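Local coordinates for transcriptional regulators (LACI-FAMILY TRANSCRIPTIONAL REGULATORY PROTEIN) (Corynebacterium glutamicum, PDB 3GYB), which probably binds cis-regulatory DNA as a LacI-family transcription factor, and carries a magnesium ion in its periplasmic-binding-protein-like domain, at residues N223-N237 against I255-C269. Sequence-based numbering, arbitrary orientation.
Sequences NLTTIDDNSIGVGYN and IMHTLQPSLIERGTC. With MG (magnesium ion), chain C.
Leu259 packs against the first turn of helix 231-246. It lies at the helix end of strand 258-264, one of the segments that run between the two lobes of this periplasmic-binding-protein-like fold. Its CD2 sits 3.4 Å from Gly233 CA, and its CD1 touches Val234 CG2. The next residue, Gln260, offers its backbone O to Asn230 ND2 at 3.2 Å; the acceptor lies close to the amide plane. Asn230 is the N-cap of the helix, and its OD1 takes a weak bond from Gly233 N. The same amide thus caps the helix weakly and bonds to the strand. Pro261 CB meets Ile227 CG2, the two side chains lying side by side.

From Ser262 to Ile264 the chain pairs antiparallel with strand 226-228. Asp228-Ser262 and Thr226-Ile264 are hydrogen-bonded pairs, with Ile227-Leu263 the non-hydrogen-bonded pair between them. The hydrogen bond from Asp228 N to Ser262 O is 2.6 Å. Ile264 CD1 reaches Asp228 CB. The Asp228 carboxylate is shared: OD1 accepts from Asn230 N in an Asx turn and from a water bound to magnesium, and water 2 links OD2 to Ser262 OG. Asp229 OD1, Ser231 OG and the backbone O of Asp212 bind the magnesium directly.

Beyond the strand, Arg266 N donates to Thr225 OG1, turned beside its own backbone N (chi1 -69°), at 2.9 Å. The Arg266 side chain is extended from CG to NE; CG and CD pass Leu224 O. NH1 donates to that oxygen at 3.0 Å, in the guanidinium plane, while Ile264 CG2 covers one face and Asn213 holds NH2. Gly267 N bonds to Asn223 O. Thr225 N donates to Thr268 OG1, which also bonds to Ile208 O; Thr268 N returns a weak, long bond to Thr225 OG1. Water 1 lies 2.6 Å from Thr225 OG1, donates to Arg266 O and accepts from Cys269 N.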
loop_
_atom_site.group_PDB
_atom_site.type_symbol
_atom_site.label_atom_id
_atom_site.label_comp_id
_atom_site.label_asym_id
_atom_site.label_seq_id
_atom_site.Cartn_x
_atom_site.Cartn_y
_atom_site.Cartn_z
ATOM N N ASN A 223 1.830 1.140 -14.209
ATOM C CA ASN A 223 2.835 1.820 -15.029
ATOM C C ASN A 223 2.591 3.327 -15.109
ATOM O O ASN A 223 2.503 3.901 -16.193
ATOM C CB ASN A 223 2.793 1.206 -16.431
ATOM C CG ASN A 223 4.039 1.493 -17.237
ATOM O OD1 ASN A 223 5.144 1.493 -16.708
ATOM N ND2 ASN A 223 3.865 1.726 -18.532
ATOM N N LEU A 224 2.534 3.954 -13.941
ATOM C CA LEU A 224 2.232 5.378 -13.798
ATOM C C LEU A 224 3.380 6.387 -13.917
ATOM O O LEU A 224 4.375 6.293 -13.197
ATOM C CB LEU A 224 1.565 5.578 -12.430
ATOM C CG LEU A 224 0.368 6.486 -12.115
ATOM C CD1 LEU A 224 0.504 6.910 -10.655
ATOM C CD2 LEU A 224 0.287 7.702 -13.016
ATOM N N THR A 225 3.224 7.364 -14.808
ATOM C CA THR A 225 4.218 8.426 -14.949
ATOM C C THR A 225 4.011 9.232 -13.669
ATOM O O THR A 225 2.881 9.558 -13.311
ATOM C CB THR A 225 3.930 9.279 -16.190
ATOM O OG1 THR A 225 4.180 8.488 -17.355
ATOM C CG2 THR A 225 4.810 10.527 -16.220
ATOM N N THR A 226 5.100 9.556 -12.983
ATOM C CA THR A 226 4.983 10.229 -11.699
ATOM C C THR A 226 6.227 11.035 -11.347
ATOM O O THR A 226 7.285 10.877 -11.958
ATOM C CB THR A 226 4.751 9.147 -10.606
ATOM O OG1 THR A 226 4.601 9.745 -9.317
ATOM C CG2 THR A 226 5.940 8.185 -10.577
ATOM N N ILE A 227 6.088 11.907 -10.359
ATOM C CA ILE A 227 7.208 12.711 -9.890
ATOM C C ILE A 227 7.831 11.978 -8.708
ATOM O O ILE A 227 7.153 11.685 -7.723
ATOM C CB ILE A 227 6.743 14.099 -9.402
ATOM C CG1 ILE A 227 6.123 14.885 -10.562
ATOM C CG2 ILE A 227 7.913 14.842 -8.762
ATOM C CD1 ILE A 227 7.034 15.069 -11.763
ATOM N N ASP A 228 9.113 11.657 -8.818
ATOM C CA ASP A 228 9.822 10.989 -7.735
ATOM C C ASP A 228 9.980 12.036 -6.631
ATOM O O ASP A 228 10.572 13.093 -6.862
ATOM C CB ASP A 228 11.199 10.534 -8.229
ATOM C CG ASP A 228 11.916 9.637 -7.243
ATOM O OD1 ASP A 228 11.616 9.699 -6.034
ATOM O OD2 ASP A 228 12.803 8.874 -7.686
ATOM N N ASP A 229 9.428 11.762 -5.450
ATOM C CA ASP A 229 9.521 12.694 -4.326
ATOM C C ASP A 229 10.788 12.434 -3.510
ATOM O O ASP A 229 10.938 12.949 -2.397
ATOM C CB ASP A 229 8.283 12.567 -3.420
ATOM C CG ASP A 229 8.188 11.207 -2.748
ATOM O OD1 ASP A 229 8.757 10.260 -3.314
ATOM O OD2 ASP A 229 7.552 11.080 -1.677
ATOM N N ASN A 230 11.687 11.629 -4.068
ATOM C CA ASN A 230 12.944 11.289 -3.414
ATOM C C ASN A 230 12.692 10.812 -1.984
ATOM O O ASN A 230 13.415 11.187 -1.059
ATOM C CB ASN A 230 13.870 12.512 -3.388
ATOM C CG ASN A 230 15.333 12.134 -3.435
ATOM O OD1 ASN A 230 15.738 11.099 -2.902
ATOM N ND2 ASN A 230 16.142 12.979 -4.070
ATOM N N SER A 231 11.665 9.987 -1.801
ATOM C CA SER A 231 11.343 9.490 -0.469
ATOM C C SER A 231 12.475 8.646 0.113
ATOM O O SER A 231 12.586 8.507 1.328
ATOM C CB SER A 231 10.033 8.698 -0.502
ATOM O OG SER A 231 10.004 7.821 -1.608
ATOM N N ILE A 232 13.318 8.077 -0.746
ATOM C CA ILE A 232 14.439 7.289 -0.254
ATOM C C ILE A 232 15.465 8.249 0.343
ATOM O O ILE A 232 16.002 8.011 1.425
ATOM C CB ILE A 232 15.082 6.463 -1.387
ATOM C CG1 ILE A 232 14.108 5.368 -1.832
ATOM C CG2 ILE A 232 16.391 5.850 -0.916
ATOM C CD1 ILE A 232 14.523 4.654 -3.095
ATOM N N GLY A 233 15.716 9.348 -0.361
ATOM C CA GLY A 233 16.664 10.336 0.126
ATOM C C GLY A 233 16.154 10.997 1.392
ATOM O O GLY A 233 16.932 11.329 2.289
ATOM N N VAL A 234 14.841 11.190 1.473
ATOM C CA VAL A 234 14.242 11.806 2.650
ATOM C C VAL A 234 14.420 10.904 3.867
ATOM O O VAL A 234 14.800 11.364 4.944
ATOM C CB VAL A 234 12.738 12.082 2.431
ATOM C CG1 VAL A 234 12.072 12.429 3.753
ATOM C CG2 VAL A 234 12.558 13.226 1.431
ATOM N N GLY A 235 14.152 9.613 3.695
ATOM C CA GLY A 235 14.306 8.689 4.802
ATOM C C GLY A 235 15.754 8.628 5.248
ATOM O O GLY A 235 16.049 8.537 6.439
ATOM N N TYR A 236 16.662 8.689 4.280
ATOM C CA TYR A 236 18.089 8.639 4.562
ATOM C C TYR A 236 18.543 9.843 5.380
ATOM O O TYR A 236 19.144 9.694 6.441
ATOM C CB TYR A 236 18.877 8.593 3.252
ATOM C CG TYR A 236 20.377 8.574 3.439
ATOM C CD1 TYR A 236 21.028 7.429 3.895
ATOM C CD2 TYR A 236 21.142 9.708 3.174
ATOM C CE1 TYR A 236 22.409 7.413 4.085
ATOM C CE2 TYR A 236 22.521 9.704 3.361
ATOM C CZ TYR A 236 23.146 8.553 3.818
ATOM O OH TYR A 236 24.505 8.545 4.028
ATOM N N ASN A 237 18.249 11.039 4.886
ATOM C CA ASN A 237 18.663 12.246 5.583
ATOM C C ASN A 237 17.919 12.466 6.889
ATOM O O ASN A 237 18.480 13.006 7.845
ATOM C CB ASN A 237 18.515 13.456 4.665
ATOM C CG ASN A 237 19.560 13.472 3.563
ATOM O OD1 ASN A 237 19.339 12.956 2.467
ATOM N ND2 ASN A 237 20.721 14.046 3.864
ATOM N N ILE A 255 23.985 16.908 6.019
ATOM C CA ILE A 255 22.579 16.554 5.894
ATOM C C ILE A 255 21.849 17.435 4.888
ATOM O O ILE A 255 22.003 18.655 4.894
ATOM C CB ILE A 255 21.844 16.686 7.246
ATOM C CG1 ILE A 255 22.617 15.952 8.345
ATOM C CG2 ILE A 255 20.432 16.137 7.135
ATOM C CD1 ILE A 255 22.848 14.494 8.054
HETATM N N MSE A 256 21.054 16.805 4.024
HETATM C CA MSE A 256 20.256 17.527 3.035
HETATM C C MSE A 256 18.843 17.650 3.606
HETATM O O MSE A 256 18.157 16.647 3.794
HETATM C CB MSE A 256 20.192 16.767 1.716
HETATM C CG MSE A 256 21.531 16.565 1.019
HETATM SE SE MSE A 256 22.350 18.218 0.555
HETATM C CE MSE A 256 21.090 18.784 -0.772
ATOM N N HIS A 257 18.410 18.881 3.862
ATOM C CA HIS A 257 17.078 19.129 4.404
ATOM C C HIS A 257 16.023 19.200 3.301
ATOM O O HIS A 257 14.852 18.932 3.538
ATOM C CB HIS A 257 17.081 20.430 5.202
ATOM C CG HIS A 257 17.791 20.323 6.514
ATOM N ND1 HIS A 257 17.133 20.026 7.687
ATOM C CD2 HIS A 257 19.104 20.422 6.833
ATOM C CE1 HIS A 257 18.010 19.940 8.672
ATOM N NE2 HIS A 257 19.214 20.174 8.181
ATOM N N THR A 258 16.443 19.583 2.102
ATOM C CA THR A 258 15.522 19.682 0.975
ATOM C C THR A 258 16.085 18.877 -0.186
ATOM O O THR A 258 17.144 19.205 -0.722
ATOM C CB THR A 258 15.321 21.150 0.535
ATOM O OG1 THR A 258 14.800 21.908 1.633
ATOM C CG2 THR A 258 14.341 21.232 -0.630
ATOM N N LEU A 259 15.387 17.809 -0.562
ATOM C CA LEU A 259 15.842 16.970 -1.658
ATOM C C LEU A 259 15.132 17.317 -2.956
ATOM O O LEU A 259 13.983 17.749 -2.950
ATOM C CB LEU A 259 15.642 15.492 -1.316
ATOM C CG LEU A 259 16.638 15.002 -0.259
ATOM C CD1 LEU A 259 15.965 14.957 1.102
ATOM C CD2 LEU A 259 17.171 13.637 -0.648
ATOM N N GLN A 260 15.828 17.131 -4.070
ATOM C CA GLN A 260 15.255 17.442 -5.369
ATOM C C GLN A 260 14.401 16.323 -5.948
ATOM O O GLN A 260 14.797 15.157 -5.955
ATOM C CB GLN A 260 16.363 17.792 -6.366
ATOM C CG GLN A 260 17.135 19.047 -6.004
ATOM C CD GLN A 260 16.227 20.244 -5.834
ATOM O OE1 GLN A 260 16.254 20.915 -4.801
ATOM N NE2 GLN A 260 15.415 20.521 -6.850
ATOM N N PRO A 261 13.201 16.669 -6.430
ATOM C CA PRO A 261 12.315 15.664 -7.021
ATOM C C PRO A 261 12.707 15.515 -8.489
ATOM O O PRO A 261 13.494 16.309 -9.012
ATOM C CB PRO A 261 10.939 16.285 -6.844
ATOM C CG PRO A 261 11.222 17.742 -7.067
ATOM C CD PRO A 261 12.497 17.954 -6.262
ATOM N N SER A 262 12.170 14.501 -9.159
ATOM C CA SER A 262 12.490 14.286 -10.561
ATOM C C SER A 262 11.372 13.539 -11.267
ATOM O O SER A 262 10.601 12.818 -10.640
ATOM C CB SER A 262 13.803 13.509 -10.693
ATOM O OG SER A 262 13.757 12.295 -9.959
ATOM N N LEU A 263 11.286 13.731 -12.577
ATOM C CA LEU A 263 10.263 13.085 -13.384
ATOM C C LEU A 263 10.640 11.658 -13.760
ATOM O O LEU A 263 11.775 11.387 -14.154
ATOM C CB LEU A 263 10.035 13.893 -14.666
ATOM C CG LEU A 263 9.182 13.237 -15.758
ATOM C CD1 LEU A 263 7.735 13.143 -15.296
ATOM C CD2 LEU A 263 9.277 14.059 -17.032
ATOM N N ILE A 264 9.680 10.745 -13.625
ATOM C CA ILE A 264 9.892 9.358 -14.010
ATOM C C ILE A 264 8.813 9.099 -15.043
ATOM O O ILE A 264 7.625 9.047 -14.718
ATOM C CB ILE A 264 9.706 8.376 -12.837
ATOM C CG1 ILE A 264 10.774 8.625 -11.767
ATOM C CG2 ILE A 264 9.818 6.943 -13.346
ATOM C CD1 ILE A 264 10.672 7.690 -10.575
ATOM N N GLU A 265 9.227 8.967 -16.295
ATOM C CA GLU A 265 8.285 8.737 -17.371
ATOM C C GLU A 265 7.960 7.265 -17.547
ATOM O O GLU A 265 8.854 6.426 -17.714
ATOM C CB GLU A 265 8.827 9.297 -18.686
ATOM C CG GLU A 265 8.959 10.806 -18.709
ATOM C CD GLU A 265 9.341 11.327 -20.079
ATOM O OE1 GLU A 265 8.534 11.180 -21.024
ATOM O OE2 GLU A 265 10.453 11.881 -20.214
ATOM N N ARG A 266 6.671 6.957 -17.489
ATOM C CA ARG A 266 6.219 5.597 -17.689
ATOM C C ARG A 266 5.195 5.597 -18.816
ATOM O O ARG A 266 5.451 6.188 -19.866
ATOM C CB ARG A 266 5.662 4.998 -16.394
ATOM C CG ARG A 266 6.758 4.789 -15.341
ATOM C CD ARG A 266 6.406 3.724 -14.308
ATOM N NE ARG A 266 7.511 3.535 -13.366
ATOM C CZ ARG A 266 7.658 4.210 -12.227
ATOM N NH1 ARG A 266 6.758 5.119 -11.862
ATOM N NH2 ARG A 266 8.723 3.998 -11.466
ATOM N N GLY A 267 4.029 4.995 -18.619
ATOM C CA GLY A 267 3.099 4.943 -19.738
ATOM C C GLY A 267 1.795 5.708 -19.707
ATOM O O GLY A 267 0.956 5.507 -20.583
ATOM N N THR A 268 1.621 6.603 -18.743
ATOM C CA THR A 268 0.355 7.318 -18.647
ATOM C C THR A 268 0.269 8.727 -19.235
ATOM O O THR A 268 -0.753 9.395 -19.084
ATOM C CB THR A 268 -0.125 7.355 -17.191
ATOM O OG1 THR A 268 0.894 7.931 -16.371
ATOM C CG2 THR A 268 -0.442 5.940 -16.694
ATOM N N CYS A 269 1.326 9.177 -19.904
ATOM C CA CYS A 269 1.319 10.493 -20.541
ATOM C C CYS A 269 1.713 10.333 -22.002
ATOM O O CYS A 269 2.427 9.395 -22.360
ATOM C CB CYS A 269 2.305 11.452 -19.857
ATOM S SG CYS A 269 1.729 12.149 -18.286
HETATM MG MG MG C . 8.516 8.159 -3.234
HETATM O O HOH W 1 4.536 8.897 -19.847
HETATM O O HOH W 2 14.265 9.106 -10.072
HETATM O O HOH W 3 10.148 8.034 -4.666
HETATM O O HOH W 4 6.933 8.479 -1.720
HETATM O O HOH W 5 8.327 5.938 -3.378
#